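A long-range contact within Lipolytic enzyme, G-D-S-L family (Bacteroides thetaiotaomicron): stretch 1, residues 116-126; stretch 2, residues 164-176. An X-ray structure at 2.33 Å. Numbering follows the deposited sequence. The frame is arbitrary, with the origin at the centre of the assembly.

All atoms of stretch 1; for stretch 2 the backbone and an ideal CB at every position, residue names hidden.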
# COMPACT_ATOMS: atom_id res chain seq x y z
N ASN A 116 14.74 12.08 19.11
CA ASN A 116 14.20 12.80 17.95
C ASN A 116 12.68 12.64 17.83
O ASN A 116 11.95 13.61 17.55
CB ASN A 116 14.90 12.34 16.68
CG ASN A 116 16.34 12.74 16.67
OD1 ASN A 116 16.67 13.90 16.95
ND2 ASN A 116 17.23 11.78 16.40
N PHE A 117 12.20 11.42 18.08
CA PHE A 117 10.76 11.18 18.02
C PHE A 117 10.01 12.10 18.95
O PHE A 117 8.88 12.49 18.64
CB PHE A 117 10.42 9.73 18.35
CG PHE A 117 8.94 9.47 18.46
CD1 PHE A 117 8.17 9.27 17.33
CD2 PHE A 117 8.31 9.44 19.70
CE1 PHE A 117 6.81 9.03 17.42
CE2 PHE A 117 6.94 9.21 19.80
CZ PHE A 117 6.19 9.00 18.65
N GLN A 118 10.60 12.45 20.10
CA GLN A 118 9.91 13.30 21.07
C GLN A 118 9.70 14.71 20.51
O GLN A 118 8.68 15.35 20.79
CB GLN A 118 10.70 13.35 22.38
CG GLN A 118 10.53 12.10 23.28
CD GLN A 118 11.44 12.11 24.51
OE1 GLN A 118 12.59 11.69 24.45
NE2 GLN A 118 10.90 12.56 25.63
N GLN A 119 10.67 15.21 19.74
CA GLN A 119 10.46 16.46 19.02
C GLN A 119 9.25 16.35 18.11
O GLN A 119 8.34 17.19 18.13
CB GLN A 119 11.73 16.77 18.21
CG GLN A 119 12.98 17.08 19.04
CD GLN A 119 12.80 18.25 19.98
OE1 GLN A 119 12.45 18.08 21.15
NE2 GLN A 119 12.99 19.45 19.46
N MET A 120 9.20 15.27 17.33
CA MET A 120 8.04 15.07 16.46
C MET A 120 6.74 14.97 17.27
O MET A 120 5.73 15.58 16.91
CB MET A 120 8.22 13.82 15.61
CG MET A 120 9.41 13.85 14.67
SD MET A 120 9.35 12.40 13.61
CE MET A 120 8.31 13.07 12.36
N GLU A 121 6.78 14.23 18.38
CA GLU A 121 5.62 13.97 19.21
C GLU A 121 5.03 15.27 19.72
O GLU A 121 3.81 15.49 19.69
CB GLU A 121 6.04 13.10 20.39
CG GLU A 121 4.94 12.52 21.24
CD GLU A 121 5.50 11.94 22.53
OE1 GLU A 121 6.66 12.23 22.86
OE2 GLU A 121 4.77 11.19 23.21
N LYS A 122 5.91 16.15 20.21
CA LYS A 122 5.49 17.49 20.59
C LYS A 122 4.81 18.19 19.42
O LYS A 122 3.76 18.83 19.61
CB LYS A 122 6.69 18.29 21.09
CG LYS A 122 6.33 19.73 21.34
CD LYS A 122 7.38 20.48 22.17
CE LYS A 122 6.75 21.76 22.75
NZ LYS A 122 6.17 22.65 21.69
N ARG A 123 5.37 18.09 18.20
CA ARG A 123 4.70 18.75 17.07
C ARG A 123 3.32 18.16 16.81
O ARG A 123 2.37 18.89 16.55
CB ARG A 123 5.54 18.68 15.79
CG ARG A 123 6.96 19.17 15.91
CD ARG A 123 7.04 20.71 16.03
NE ARG A 123 6.06 21.46 15.24
CZ ARG A 123 6.29 21.94 14.01
NH1 ARG A 123 5.35 22.63 13.37
NH2 ARG A 123 7.46 21.72 13.42
N PHE A 124 3.20 16.84 16.88
CA PHE A 124 1.93 16.18 16.59
C PHE A 124 0.87 16.56 17.61
O PHE A 124 -0.30 16.73 17.26
CB PHE A 124 2.13 14.66 16.53
CG PHE A 124 3.09 14.21 15.46
CD1 PHE A 124 3.31 14.98 14.32
CD2 PHE A 124 3.82 13.04 15.61
CE1 PHE A 124 4.20 14.56 13.33
CE2 PHE A 124 4.71 12.61 14.64
CZ PHE A 124 4.90 13.37 13.49
N LYS A 125 1.26 16.71 18.88
CA LYS A 125 0.29 17.07 19.91
C LYS A 125 -0.32 18.44 19.66
O LYS A 125 -1.45 18.71 20.09
CB LYS A 125 0.95 17.00 21.28
CG LYS A 125 1.42 15.58 21.58
CD LYS A 125 1.53 15.23 23.04
CE LYS A 125 1.94 16.35 23.93
NZ LYS A 125 2.08 15.76 25.28
N GLU A 126 0.39 19.32 18.96
CA GLU A 126 -0.09 20.67 18.71
C GLU A 126 -1.01 20.78 17.49
O GLU A 126 -1.61 21.84 17.31
CB GLU A 126 1.11 21.61 18.55
CG GLU A 126 1.84 21.85 19.88
CD GLU A 126 0.88 22.37 20.95
OE1 GLU A 126 -0.00 23.20 20.62
OE2 GLU A 126 0.99 21.94 22.12
N UNK A 164 7.78 -0.06 20.31
CA UNK A 164 7.11 -0.05 21.61
C UNK A 164 7.04 1.36 22.18
O UNK A 164 6.02 1.74 22.79
CB UNK A 164 7.83 -0.98 22.59
N UNK A 165 8.10 2.15 22.00
CA UNK A 165 8.00 3.55 22.41
C UNK A 165 6.90 4.27 21.65
O UNK A 165 6.14 5.07 22.23
CB UNK A 165 9.34 4.27 22.20
N UNK A 166 6.77 3.98 20.35
CA UNK A 166 5.66 4.53 19.57
C UNK A 166 4.31 4.12 20.16
O UNK A 166 3.42 4.95 20.33
CB UNK A 166 5.76 4.07 18.11
N UNK A 167 4.14 2.82 20.44
CA UNK A 167 2.86 2.31 20.96
C UNK A 167 2.47 3.03 22.24
O UNK A 167 1.33 3.48 22.40
CB UNK A 167 2.94 0.80 21.21
N UNK A 168 3.42 3.18 23.17
CA UNK A 168 3.09 3.80 24.44
C UNK A 168 2.84 5.29 24.30
O UNK A 168 1.96 5.84 24.98
CB UNK A 168 4.21 3.55 25.45
N UNK A 169 3.57 5.97 23.40
CA UNK A 169 3.25 7.37 23.12
C UNK A 169 1.83 7.50 22.58
O UNK A 169 1.08 8.40 22.99
CB UNK A 169 4.25 7.96 22.12
N UNK A 170 1.44 6.60 21.68
CA UNK A 170 0.09 6.62 21.14
C UNK A 170 -0.94 6.44 22.24
O UNK A 170 -1.98 7.11 22.26
CB UNK A 170 -0.08 5.53 20.08
N UNK A 171 -0.65 5.54 23.18
CA UNK A 171 -1.55 5.35 24.30
C UNK A 171 -1.70 6.62 25.12
O UNK A 171 -2.81 7.03 25.46
CB UNK A 171 -1.05 4.21 25.19
N UNK A 172 -0.58 7.29 25.42
CA UNK A 172 -0.66 8.50 26.23
C UNK A 172 -1.44 9.60 25.53
O UNK A 172 -2.17 10.36 26.18
CB UNK A 172 0.74 9.00 26.57
N UNK A 173 -1.24 9.76 24.23
CA UNK A 173 -1.71 10.94 23.53
C UNK A 173 -3.05 10.75 22.83
O UNK A 173 -3.55 11.70 22.23
CB UNK A 173 -0.66 11.37 22.50
N UNK A 174 -3.65 9.58 22.92
CA UNK A 174 -4.94 9.39 22.28
C UNK A 174 -4.83 9.17 20.79
O UNK A 174 -5.76 9.51 20.05
CB UNK A 174 -5.84 10.60 22.55
N UNK A 175 -3.72 8.61 20.33
CA UNK A 175 -3.49 8.30 18.93
C UNK A 175 -3.73 6.82 18.68
O UNK A 175 -3.62 6.00 19.58
CB UNK A 175 -2.07 8.69 18.51
N UNK A 176 -4.04 6.49 17.43
CA UNK A 176 -4.19 5.10 17.04
C UNK A 176 -2.82 4.47 16.77
O UNK A 176 -1.83 5.16 16.54
CB UNK A 176 -5.09 4.99 15.81

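Two helices run roughly parallel here, their axes 11.8 Å apart at closest approach and crossing at -24°. At 164 nothing of stretch 1 lies within reach, and many residues would serve; it is Glu164, whose carboxylate pairs with a side chain at position 167.

Position 165 points its CB sideways with no neighbour close. A long side chain could still swing toward the Phe117 ring, and an aromatic or a long aliphatic one would suit. Tyr165, with chi1 t, brings CE1 to 3.8 Å from Phe117 CD2, the two ring planes at 84°, and carries its OH to 3.6 Å from Gln118 CG.

The ideal CB of 166 is 5.0 Å from Phe117 CZ, room for a flexible side chain of medium length, apolar or with an aliphatic stem. Gln166 lays its CG 4.2 Å from Phe117 CE1, while its amide nitrogen is bonded elsewhere in the structure. Positions 167 and 168 are out of reach and place no demand on type; they are Arg167, whose NE donates a salt-bridging hydrogen bond of 2.6 Å to Glu164 OE2, and Glu168.

Position 169 is the tightest. Its CB points toward stretch 1, and the ideal CB sits 3.4 Å from Glu121 OE2 and 3.8 Å from Phe117 CE2. A small residue fits; Ala would fill the space, but Ser, or perhaps Thr, could also donate to the carboxylate. Ser169 donates from OG to Glu121 OE2 at a very short 2.4 Å; the same OG lies at the edge of the Phe117 ring.

Position 170 points away and 171 is out of reach, so stretch 1 leaves both unconstrained; they are Ala170 and Ala171.

From 172 the CB points toward stretch 1 but has no close neighbour, so a long cationic side chain, Arg or Lys, could span the space to Glu121. Arg172 does so, NH2 reaching Glu121 OE2 at 3.0 Å in a hydrogen-bonded salt bridge.

Position 173 also faces stretch 1, its ideal CB 5.5 Å from Glu121 OE2; a donor two or more bonds beyond CB is needed, as in Asn, with Gln a longer alternative. Asn173 ND2 donates to Glu121 OE2 at 3.1 Å, and a water links its OD1 to Lys125 NZ.

At 174 phi is positive, and a CB would jam against the preceding carbonyl O. Gly174 fits this Schellman turn.

Position 175 points toward stretch 1 across a wide gap, inviting a large apolar side chain. Trp175 fills it, CH2 lying 3.6 Å from Phe124 CB and CZ2 3.6 Å from Lys125 CG. Position 176 is out of reach of stretch 1, so many types would do; it is Glu176.

Stretch 2, residues 164-176: EYQRESAARNGWE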
# COMPACT_ATOMS: atom_id res chain seq x y z
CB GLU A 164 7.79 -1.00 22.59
CG GLU A 164 7.09 -2.35 22.79
CD GLU A 164 5.57 -2.20 23.01
OE1 GLU A 164 5.17 -1.63 24.06
OE2 GLU A 164 4.77 -2.68 22.17
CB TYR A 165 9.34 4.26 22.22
CG TYR A 165 9.37 5.57 22.97
CD1 TYR A 165 8.79 6.71 22.43
CD2 TYR A 165 9.95 5.66 24.22
CE1 TYR A 165 8.79 7.91 23.11
CE2 TYR A 165 9.97 6.86 24.91
CZ TYR A 165 9.39 7.98 24.35
OH TYR A 165 9.40 9.17 25.03
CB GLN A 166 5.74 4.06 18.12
CG GLN A 166 6.68 4.82 17.25
CD GLN A 166 6.62 4.32 15.83
OE1 GLN A 166 7.19 3.28 15.51
NE2 GLN A 166 5.92 5.05 14.97
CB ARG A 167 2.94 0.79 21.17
CG ARG A 167 1.61 0.11 21.56
CD ARG A 167 1.80 -1.31 22.14
NE ARG A 167 2.41 -2.29 21.22
CZ ARG A 167 1.72 -3.06 20.36
NH1 ARG A 167 0.40 -2.98 20.29
NH2 ARG A 167 2.36 -3.92 19.57
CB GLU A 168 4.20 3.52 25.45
CG GLU A 168 4.41 2.03 25.64
CD GLU A 168 5.67 1.66 26.39
OE1 GLU A 168 6.41 2.57 26.82
OE2 GLU A 168 5.93 0.44 26.54
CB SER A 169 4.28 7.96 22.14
OG SER A 169 3.99 9.32 21.84
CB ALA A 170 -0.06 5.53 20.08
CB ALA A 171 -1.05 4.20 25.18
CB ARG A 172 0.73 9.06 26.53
CG ARG A 172 1.63 8.22 27.35
CD ARG A 172 2.72 9.12 27.87
NE ARG A 172 3.62 9.49 26.79
CZ ARG A 172 4.56 8.70 26.31
NH1 ARG A 172 4.73 7.48 26.80
NH2 ARG A 172 5.34 9.13 25.32
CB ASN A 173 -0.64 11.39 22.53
CG ASN A 173 0.63 11.77 23.23
OD1 ASN A 173 0.63 12.68 24.06
ND2 ASN A 173 1.73 11.10 22.91
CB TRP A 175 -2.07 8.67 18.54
CG TRP A 175 -1.76 10.09 18.78
CD1 TRP A 175 -2.65 11.12 18.84
CD2 TRP A 175 -0.46 10.68 18.92
NE1 TRP A 175 -1.99 12.30 19.05
CE2 TRP A 175 -0.64 12.06 19.10
CE3 TRP A 175 0.84 10.16 18.92
CZ2 TRP A 175 0.43 12.94 19.28
CZ3 TRP A 175 1.91 11.04 19.11
CH2 TRP A 175 1.69 12.41 19.28
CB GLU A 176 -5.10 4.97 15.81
CG GLU A 176 -6.44 5.70 15.99
CD GLU A 176 -7.25 5.82 14.70
OE1 GLU A 176 -8.42 5.41 14.71
OE2 GLU A 176 -6.72 6.35 13.70
O HOH W 1 3.80 12.58 25.44
O HOH W 2 1.77 13.43 26.63
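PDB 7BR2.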